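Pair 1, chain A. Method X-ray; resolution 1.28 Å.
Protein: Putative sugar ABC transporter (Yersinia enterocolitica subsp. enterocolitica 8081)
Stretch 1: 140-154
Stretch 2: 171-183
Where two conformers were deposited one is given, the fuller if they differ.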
# COMPACT_ATOMS: atom_id res chain seq x y z
N ASN A 140 17.45 -21.66 5.12
CA ASN A 140 18.38 -21.86 6.28
C ASN A 140 19.53 -20.90 6.36
O ASN A 140 20.67 -21.21 6.67
CB ASN A 140 18.96 -23.28 6.37
CG ASN A 140 17.98 -24.37 6.72
OD1 ASN A 140 17.04 -24.64 6.00
ND2 ASN A 140 18.31 -25.10 7.77
N GLY A 141 19.22 -19.66 6.11
CA GLY A 141 20.18 -18.60 6.29
C GLY A 141 21.26 -18.55 5.25
O GLY A 141 22.19 -17.76 5.40
N LYS A 142 21.10 -19.28 4.13
CA LYS A 142 22.16 -19.28 3.09
C LYS A 142 21.45 -19.14 1.72
O LYS A 142 20.82 -20.08 1.23
CB LYS A 142 22.93 -20.61 3.10
CG LYS A 142 24.05 -20.57 2.00
CD LYS A 142 24.85 -21.89 2.12
CE LYS A 142 26.32 -21.77 1.80
NZ LYS A 142 26.29 -21.52 0.35
N ALA A 143 21.65 -17.98 1.11
CA ALA A 143 21.01 -17.73 -0.20
C ALA A 143 21.68 -16.56 -0.84
O ALA A 143 22.01 -15.53 -0.19
CB ALA A 143 19.53 -17.42 0.05
N ASN A 144 21.79 -16.68 -2.17
CA ASN A 144 22.14 -15.50 -3.04
C ASN A 144 20.83 -14.88 -3.52
O ASN A 144 20.04 -15.63 -4.13
CB ASN A 144 22.99 -15.99 -4.20
CG ASN A 144 24.32 -16.51 -3.72
OD1 ASN A 144 24.98 -15.82 -2.91
ND2 ASN A 144 24.71 -17.73 -4.16
N ILE A 145 20.61 -13.60 -3.27
CA ILE A 145 19.29 -12.97 -3.54
C ILE A 145 19.45 -11.76 -4.42
O ILE A 145 20.49 -11.10 -4.45
CB ILE A 145 18.54 -12.67 -2.26
CG1 ILE A 145 19.14 -11.54 -1.46
CG2 ILE A 145 18.45 -13.96 -1.40
CD1 ILE A 145 18.29 -11.06 -0.36
N ILE A 146 18.29 -11.43 -5.03
CA ILE A 146 18.10 -10.09 -5.61
C ILE A 146 17.02 -9.41 -4.75
O ILE A 146 16.04 -10.05 -4.42
CB ILE A 146 17.60 -10.20 -7.11
CG1 ILE A 146 18.49 -11.11 -7.94
CG2 ILE A 146 17.48 -8.83 -7.70
CD1 ILE A 146 19.89 -10.78 -7.96
N LYS A 147 17.20 -8.12 -4.50
CA LYS A 147 16.20 -7.30 -3.83
C LYS A 147 15.57 -6.38 -4.91
O LYS A 147 16.25 -5.79 -5.71
CB LYS A 147 16.90 -6.44 -2.74
CG LYS A 147 15.97 -5.43 -2.07
CD LYS A 147 16.56 -4.88 -0.82
CE LYS A 147 17.80 -4.09 -0.90
NZ LYS A 147 17.66 -2.81 -1.41
N LEU A 148 14.24 -6.32 -4.82
CA LEU A 148 13.47 -5.33 -5.69
C LEU A 148 12.98 -4.26 -4.74
O LEU A 148 12.22 -4.51 -3.80
CB LEU A 148 12.31 -5.99 -6.38
CG LEU A 148 12.57 -7.39 -6.99
CD1 LEU A 148 11.29 -8.02 -7.54
CD2 LEU A 148 13.64 -7.34 -8.06
N TRP A 149 13.46 -3.01 -4.96
CA TRP A 149 13.33 -1.97 -3.98
C TRP A 149 13.63 -0.59 -4.67
O TRP A 149 14.39 -0.59 -5.64
CB TRP A 149 14.38 -2.19 -2.86
CG TRP A 149 14.41 -1.26 -1.71
CD1 TRP A 149 13.57 -1.20 -0.64
CD2 TRP A 149 15.30 -0.11 -1.57
NE1 TRP A 149 13.92 -0.15 0.12
CE2 TRP A 149 14.99 0.55 -0.37
CE3 TRP A 149 16.39 0.34 -2.31
CZ2 TRP A 149 15.69 1.62 0.10
CZ3 TRP A 149 17.07 1.43 -1.88
CH2 TRP A 149 16.71 2.03 -0.69
N VAL A 150 13.05 0.43 -4.18
CA VAL A 150 13.34 1.85 -4.64
C VAL A 150 13.54 2.74 -3.44
O VAL A 150 12.75 2.72 -2.52
CB VAL A 150 12.27 2.33 -5.62
CG1 VAL A 150 10.88 2.39 -5.02
CG2 VAL A 150 12.64 3.66 -6.23
N ALA A 151 14.56 3.60 -3.53
CA ALA A 151 14.84 4.52 -2.42
C ALA A 151 13.84 5.63 -2.32
O ALA A 151 13.20 6.03 -3.28
CB ALA A 151 16.21 5.10 -2.59
N GLY A 152 13.76 6.21 -1.11
CA GLY A 152 13.20 7.51 -0.93
C GLY A 152 11.78 7.64 -0.51
O GLY A 152 11.32 8.83 -0.34
N PHE A 153 11.03 6.57 -0.50
CA PHE A 153 9.69 6.53 -0.04
C PHE A 153 9.67 6.04 1.40
O PHE A 153 10.39 5.09 1.71
CB PHE A 153 8.84 5.63 -0.90
CG PHE A 153 8.60 6.16 -2.30
CD1 PHE A 153 9.52 5.91 -3.31
CD2 PHE A 153 7.47 6.82 -2.63
CE1 PHE A 153 9.33 6.41 -4.59
CE2 PHE A 153 7.25 7.31 -3.87
CZ PHE A 153 8.16 7.15 -4.83
N PRO A 154 8.81 6.58 2.27
CA PRO A 154 8.79 6.14 3.67
C PRO A 154 8.69 4.60 3.90
O PRO A 154 9.54 4.05 4.67
CB PRO A 154 7.70 6.94 4.30
CG PRO A 154 7.70 8.20 3.49
CD PRO A 154 8.00 7.81 2.09
N PRO A 171 24.47 -13.88 8.12
CA PRO A 171 25.57 -13.44 7.15
C PRO A 171 25.71 -14.32 5.97
O PRO A 171 26.35 -13.92 5.03
CB PRO A 171 26.85 -13.49 7.96
CG PRO A 171 26.41 -14.06 9.19
CD PRO A 171 25.00 -14.24 9.41
N GLY A 172 25.06 -15.46 5.92
CA GLY A 172 25.04 -16.27 4.74
C GLY A 172 24.01 -15.87 3.70
O GLY A 172 23.93 -16.51 2.65
N ILE A 173 23.31 -14.77 3.90
CA ILE A 173 22.46 -14.18 2.88
C ILE A 173 23.28 -13.14 2.16
O ILE A 173 23.85 -12.24 2.76
CB ILE A 173 21.18 -13.55 3.41
CG1 ILE A 173 20.33 -14.52 4.23
CG2 ILE A 173 20.37 -12.99 2.24
CD1 ILE A 173 19.75 -15.69 3.51
N THR A 174 23.44 -13.30 0.83
CA THR A 174 24.24 -12.41 0.02
C THR A 174 23.29 -11.67 -0.93
O THR A 174 22.64 -12.31 -1.73
CB THR A 174 25.31 -13.18 -0.75
OG1 THR A 174 26.19 -13.85 0.13
CG2 THR A 174 26.06 -12.24 -1.72
N GLU A 175 23.27 -10.32 -0.87
CA GLU A 175 22.54 -9.53 -1.82
C GLU A 175 23.43 -9.33 -3.04
O GLU A 175 24.43 -8.63 -2.98
CB GLU A 175 22.19 -8.19 -1.23
CG GLU A 175 21.38 -7.31 -2.18
CD GLU A 175 21.25 -5.87 -1.72
OE1 GLU A 175 20.70 -5.65 -0.63
OE2 GLU A 175 21.66 -4.90 -2.46
N LEU A 176 23.03 -9.94 -4.13
CA LEU A 176 23.79 -9.78 -5.40
C LEU A 176 23.60 -8.38 -5.95
O LEU A 176 24.57 -7.79 -6.46
CB LEU A 176 23.43 -10.87 -6.38
CG LEU A 176 23.70 -12.28 -6.01
CD1 LEU A 176 23.02 -13.16 -7.03
CD2 LEU A 176 25.14 -12.55 -5.80
N GLU A 177 22.35 -7.90 -5.98
CA GLU A 177 21.95 -6.64 -6.57
C GLU A 177 20.62 -6.24 -6.01
O GLU A 177 19.83 -7.08 -5.60
CB GLU A 177 21.82 -6.83 -8.16
CG GLU A 177 22.00 -5.56 -8.88
CD GLU A 177 22.31 -5.77 -10.33
OE1 GLU A 177 21.84 -4.84 -11.04
OE2 GLU A 177 23.10 -6.73 -10.75
N SER A 178 20.36 -4.93 -6.10
CA SER A 178 19.07 -4.35 -5.89
C SER A 178 18.60 -3.59 -7.14
O SER A 178 19.40 -2.86 -7.70
CB SER A 178 19.13 -3.43 -4.67
OG SER A 178 17.81 -2.97 -4.32
N ILE A 179 17.35 -3.78 -7.49
CA ILE A 179 16.73 -3.26 -8.69
C ILE A 179 15.46 -2.62 -8.34
O ILE A 179 14.70 -3.18 -7.53
CB ILE A 179 16.23 -4.49 -9.63
CG1 ILE A 179 17.33 -5.16 -10.24
CG2 ILE A 179 15.15 -4.10 -10.71
CD1 ILE A 179 16.94 -6.51 -10.86
N GLY A 180 15.09 -1.50 -9.00
CA GLY A 180 13.75 -0.99 -8.92
C GLY A 180 13.65 0.50 -9.21
O GLY A 180 14.46 1.23 -8.73
N ALA A 181 12.54 0.88 -9.88
CA ALA A 181 12.23 2.30 -10.09
C ALA A 181 10.75 2.44 -10.20
O ALA A 181 10.02 1.51 -10.61
CB ALA A 181 12.91 2.75 -11.39
N VAL A 182 10.27 3.65 -9.91
CA VAL A 182 8.91 3.98 -10.23
C VAL A 182 8.84 4.58 -11.66
O VAL A 182 9.67 5.41 -12.00
CB VAL A 182 8.37 5.05 -9.24
CG1 VAL A 182 6.93 5.50 -9.61
CG2 VAL A 182 8.41 4.52 -7.82
N SER A 183 7.95 4.08 -12.46
CA SER A 183 7.74 4.52 -13.84
C SER A 183 6.28 4.22 -14.19
O SER A 183 5.54 3.63 -13.44
CB SER A 183 8.68 3.76 -14.84
OG SER A 183 8.25 2.42 -15.05
O HOH W 1 23.23 -16.91 7.68
O HOH W 2 17.11 -0.90 -5.90

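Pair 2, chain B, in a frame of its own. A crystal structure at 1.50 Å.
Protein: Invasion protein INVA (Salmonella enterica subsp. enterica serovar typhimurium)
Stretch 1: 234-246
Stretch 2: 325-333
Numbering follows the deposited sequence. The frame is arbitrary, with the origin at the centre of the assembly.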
# COMPACT_ATOMS: atom_id res chain seq x y z
N GLY B 234 -3.96 4.18 -14.91
CA GLY B 234 -2.78 4.79 -15.55
C GLY B 234 -1.62 3.85 -15.75
O GLY B 234 -1.72 2.64 -15.62
N GLU B 235 -0.49 4.46 -16.06
CA GLU B 235 0.73 3.70 -16.31
C GLU B 235 1.29 3.25 -14.95
O GLU B 235 1.11 3.90 -13.93
CB GLU B 235 1.75 4.51 -17.12
CG GLU B 235 2.73 5.30 -16.29
CD GLU B 235 3.74 6.06 -17.13
OE1 GLU B 235 3.61 6.04 -18.37
OE2 GLU B 235 4.67 6.67 -16.55
N LEU B 236 1.90 2.09 -14.96
CA LEU B 236 2.61 1.62 -13.77
C LEU B 236 4.00 2.22 -13.71
O LEU B 236 4.82 2.05 -14.62
CB LEU B 236 2.69 0.09 -13.78
CG LEU B 236 3.26 -0.59 -12.57
CD1 LEU B 236 2.28 -0.47 -11.40
CD2 LEU B 236 3.53 -2.05 -12.87
N ARG B 237 4.27 2.93 -12.63
CA ARG B 237 5.59 3.56 -12.41
C ARG B 237 6.40 2.65 -11.51
O ARG B 237 5.95 2.31 -10.44
CB ARG B 237 5.46 4.96 -11.80
CG ARG B 237 4.55 5.84 -12.59
CD ARG B 237 4.36 7.23 -12.03
NE ARG B 237 3.62 7.99 -13.03
CZ ARG B 237 2.30 8.13 -13.05
NH1 ARG B 237 1.55 7.62 -12.08
NH2 ARG B 237 1.72 8.81 -14.02
N ALA B 238 7.58 2.29 -11.98
CA ALA B 238 8.44 1.25 -11.36
C ALA B 238 9.90 1.59 -11.31
O ALA B 238 10.43 2.35 -12.09
CB ALA B 238 8.26 -0.07 -12.13
N VAL B 239 10.50 1.00 -10.27
CA VAL B 239 11.95 0.86 -10.11
C VAL B 239 12.29 -0.62 -10.21
O VAL B 239 11.66 -1.48 -9.62
CB VAL B 239 12.38 1.43 -8.74
CG1 VAL B 239 13.86 1.11 -8.46
CG2 VAL B 239 12.10 2.95 -8.66
N MET B 240 13.30 -0.94 -11.00
CA MET B 240 13.67 -2.36 -11.21
C MET B 240 14.81 -2.70 -10.30
O MET B 240 15.70 -1.90 -10.11
CB MET B 240 14.05 -2.56 -12.67
CG MET B 240 14.40 -4.01 -13.05
SD MET B 240 13.76 -4.34 -14.69
CE MET B 240 12.03 -4.09 -14.28
N VAL B 241 14.77 -3.88 -9.74
CA VAL B 241 15.90 -4.43 -8.97
C VAL B 241 16.88 -5.07 -9.98
O VAL B 241 16.52 -5.85 -10.83
CB VAL B 241 15.44 -5.48 -7.92
CG1 VAL B 241 16.62 -5.97 -7.10
CG2 VAL B 241 14.34 -4.91 -7.01
N SER B 242 18.14 -4.73 -9.83
CA SER B 242 19.24 -5.27 -10.66
C SER B 242 19.51 -6.72 -10.38
O SER B 242 19.24 -7.24 -9.31
CB SER B 242 20.53 -4.48 -10.47
OG SER B 242 21.07 -4.69 -9.20
N ALA B 243 20.04 -7.37 -11.38
CA ALA B 243 20.32 -8.81 -11.28
C ALA B 243 21.32 -9.02 -10.17
O ALA B 243 21.37 -10.04 -9.50
CB ALA B 243 20.85 -9.38 -12.65
N GLU B 244 22.07 -7.97 -9.93
CA GLU B 244 23.14 -8.02 -8.92
C GLU B 244 22.57 -8.14 -7.53
O GLU B 244 22.94 -9.02 -6.75
CB GLU B 244 24.03 -6.78 -9.02
CG GLU B 244 25.04 -6.90 -10.14
CD GLU B 244 24.56 -6.43 -11.53
OE1 GLU B 244 23.34 -6.27 -11.77
OE2 GLU B 244 25.44 -6.20 -12.40
N VAL B 245 21.63 -7.27 -7.25
CA VAL B 245 21.02 -7.19 -5.93
C VAL B 245 20.18 -8.44 -5.72
O VAL B 245 20.13 -9.03 -4.63
CB VAL B 245 20.18 -5.90 -5.76
CG1 VAL B 245 19.31 -5.98 -4.53
CG2 VAL B 245 21.13 -4.70 -5.69
N GLU B 246 19.53 -8.87 -6.78
CA GLU B 246 18.67 -10.05 -6.65
C GLU B 246 19.48 -11.23 -6.18
O GLU B 246 19.03 -12.06 -5.37
CB GLU B 246 17.94 -10.39 -7.93
CG GLU B 246 16.78 -9.46 -8.17
CD GLU B 246 15.78 -10.00 -9.19
OE1 GLU B 246 15.92 -11.18 -9.59
OE2 GLU B 246 14.86 -9.24 -9.57
N LYS B 325 -0.06 -2.85 -18.81
CA LYS B 325 -0.17 -2.10 -20.04
C LYS B 325 1.07 -1.24 -20.09
O LYS B 325 2.18 -1.75 -20.08
CB LYS B 325 -1.46 -1.28 -20.06
CG LYS B 325 -2.67 -2.17 -20.31
CD LYS B 325 -3.98 -1.54 -19.86
CE LYS B 325 -5.15 -2.28 -20.50
NZ LYS B 325 -6.50 -1.73 -20.13
N SER B 326 0.88 0.05 -20.04
CA SER B 326 2.04 0.96 -20.00
C SER B 326 2.81 0.81 -18.69
O SER B 326 2.25 0.89 -17.61
CB SER B 326 1.59 2.42 -20.19
OG SER B 326 2.71 3.28 -20.23
N VAL B 327 4.10 0.57 -18.83
CA VAL B 327 5.03 0.51 -17.68
C VAL B 327 6.18 1.46 -17.90
O VAL B 327 6.78 1.53 -18.96
CB VAL B 327 5.54 -0.95 -17.44
CG1 VAL B 327 6.51 -1.03 -16.25
CG2 VAL B 327 4.39 -1.91 -17.16
N ASN B 328 6.45 2.26 -16.89
CA ASN B 328 7.53 3.22 -16.93
C ASN B 328 8.54 2.91 -15.85
O ASN B 328 8.32 3.19 -14.68
CB ASN B 328 6.96 4.62 -16.70
CG ASN B 328 8.03 5.69 -16.66
OD1 ASN B 328 9.16 5.46 -17.08
ND2 ASN B 328 7.67 6.88 -16.18
N VAL B 329 9.66 2.32 -16.25
CA VAL B 329 10.76 2.06 -15.31
C VAL B 329 11.64 3.29 -15.21
O VAL B 329 12.31 3.65 -16.15
CB VAL B 329 11.65 0.85 -15.75
CG1 VAL B 329 12.85 0.73 -14.82
CG2 VAL B 329 10.86 -0.43 -15.75
N ILE B 330 11.58 3.95 -14.06
CA ILE B 330 12.28 5.26 -13.85
C ILE B 330 13.71 5.14 -13.31
O ILE B 330 14.49 6.09 -13.32
CB ILE B 330 11.46 6.22 -12.97
CG1 ILE B 330 11.42 5.76 -11.51
CG2 ILE B 330 10.06 6.43 -13.55
CD1 ILE B 330 10.69 6.77 -10.59
N LYS B 331 14.05 3.93 -12.93
CA LYS B 331 15.31 3.66 -12.23
C LYS B 331 15.54 2.18 -11.97
O LYS B 331 14.61 1.43 -11.77
CB LYS B 331 15.35 4.43 -10.88
CG LYS B 331 16.74 4.43 -10.31
CD LYS B 331 17.19 5.77 -9.93
CE LYS B 331 18.63 5.74 -9.57
NZ LYS B 331 18.86 6.77 -8.55
N THR B 332 16.82 1.82 -11.96
CA THR B 332 17.26 0.46 -11.54
C THR B 332 18.12 0.51 -10.28
O THR B 332 18.99 1.35 -10.13
CB THR B 332 18.05 -0.25 -12.68
OG1 THR B 332 17.20 -0.43 -13.81
CG2 THR B 332 18.53 -1.64 -12.23
N ILE B 333 17.82 -0.39 -9.34
CA ILE B 333 18.63 -0.52 -8.11
C ILE B 333 19.88 -1.38 -8.30
O ILE B 333 19.78 -2.56 -8.65
CB ILE B 333 17.81 -1.04 -6.92
CG1 ILE B 333 16.82 0.05 -6.50
CG2 ILE B 333 18.75 -1.39 -5.76
CD1 ILE B 333 15.74 -0.40 -5.58

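The sharpest difference lies at one matched position on the first strand, Lys A147 in pair 1 and Met B240 in pair 2, whose CA atoms fall 0.3 Å apart after superposition. Lys A147 folds back through its last two torsions (chi3 63°, chi4 74°, both p), which brings its NZ to 2.9 Å from Ser A178 OG, a hydrogen bond across the strands. Lys A147 NZ lies 4.2 Å from Glu A175 OE1, beyond a salt bridge, although the charges are opposite. In pair 2 this site is apolar: Met B240 CB lies 4.1 Å from Val B329 CG1, where Val B329 matches Glu A175, and 4.0 Å from Thr B332 OG1, where Thr B332 matches Ser A178. One pair thus fills this patch with a polar cluster, the other largely with hydrocarbon.

The backbone beneath is nearly identical. Fourteen central residues superpose with an RMSD of 0.4 Å, and both pairs are parallel strands, with axes at 40° in pair 1 and 37° in pair 2. The hydrogen-bond ladder matches rung by rung: Ala A143 N to Gly A172 O (3.1 Å) corresponds to Leu B236 N to Ser B326 O (2.9 Å), and Thr A174 N to Ala A143 O (2.8 Å) to Asn B328 N to Leu B236 O (2.8 Å). Both ladders also skip a residue in the second strand. Leu A176 N donates to Ile A145 O at 2.8 Å, yet Lys A147 N next donates to Glu A177 O at 3.0 Å; in pair 2, Ile B330 N donates to Ala B238 O at 2.8 Å and Met B240 N to Lys B331 O at 2.8 Å. The irregularity has a backbone signature, since psi is -46° at Leu A176 and -9° at Ile B330, far from the extended values around them.

Apolar packing at this irregularity is conserved in kind. Ile A146 CD1 lies 3.9 Å from Leu A176 CB, and its CG2 4.0 Å from Ile A179 CD1. The matched Val B239 reaches Ile B330 CG1 with CG2 at 4.1 Å and Ile B333 CG1 with CG1 at 3.7 Å, so a shorter residue still spans both neighbours.

Bulk is exchanged elsewhere. Ile A145 CD1 packs on Ile A173 CG2 at 3.8 Å, whereas the matched Ala B238 is smaller; on the same face, Ala A143 gives way to the larger Leu B236, whose CB lies 4.3 Å from Val B327 CG2, the match of Ile A173. At the start of the ladder, Asn B328 ND2 donates to Glu B235 OE2 at 3.0 Å, while the matched Thr A174 CB meets Asn A144 OD1 at 3.4 Å.

The exits share a bond but diverge in side chains. Trp A149 N donates to Ile A179 O at 2.9 Å, and Ser B242 N to Ile B333 O at 3.0 Å, though that oxygen's place is less sure. Trp A149 and Ser B242 match at CA (0.8 Å), but their side-chain centres lie 5.1 Å apart. The Trp A149 ring leads away from the second strand, and water 2 links Trp A149 O to Ser A178 OG, each 2.7 Å from the water oxygen. Ser B242 N-caps a helix, its OG accepting from Val B245 N at 3.3 Å.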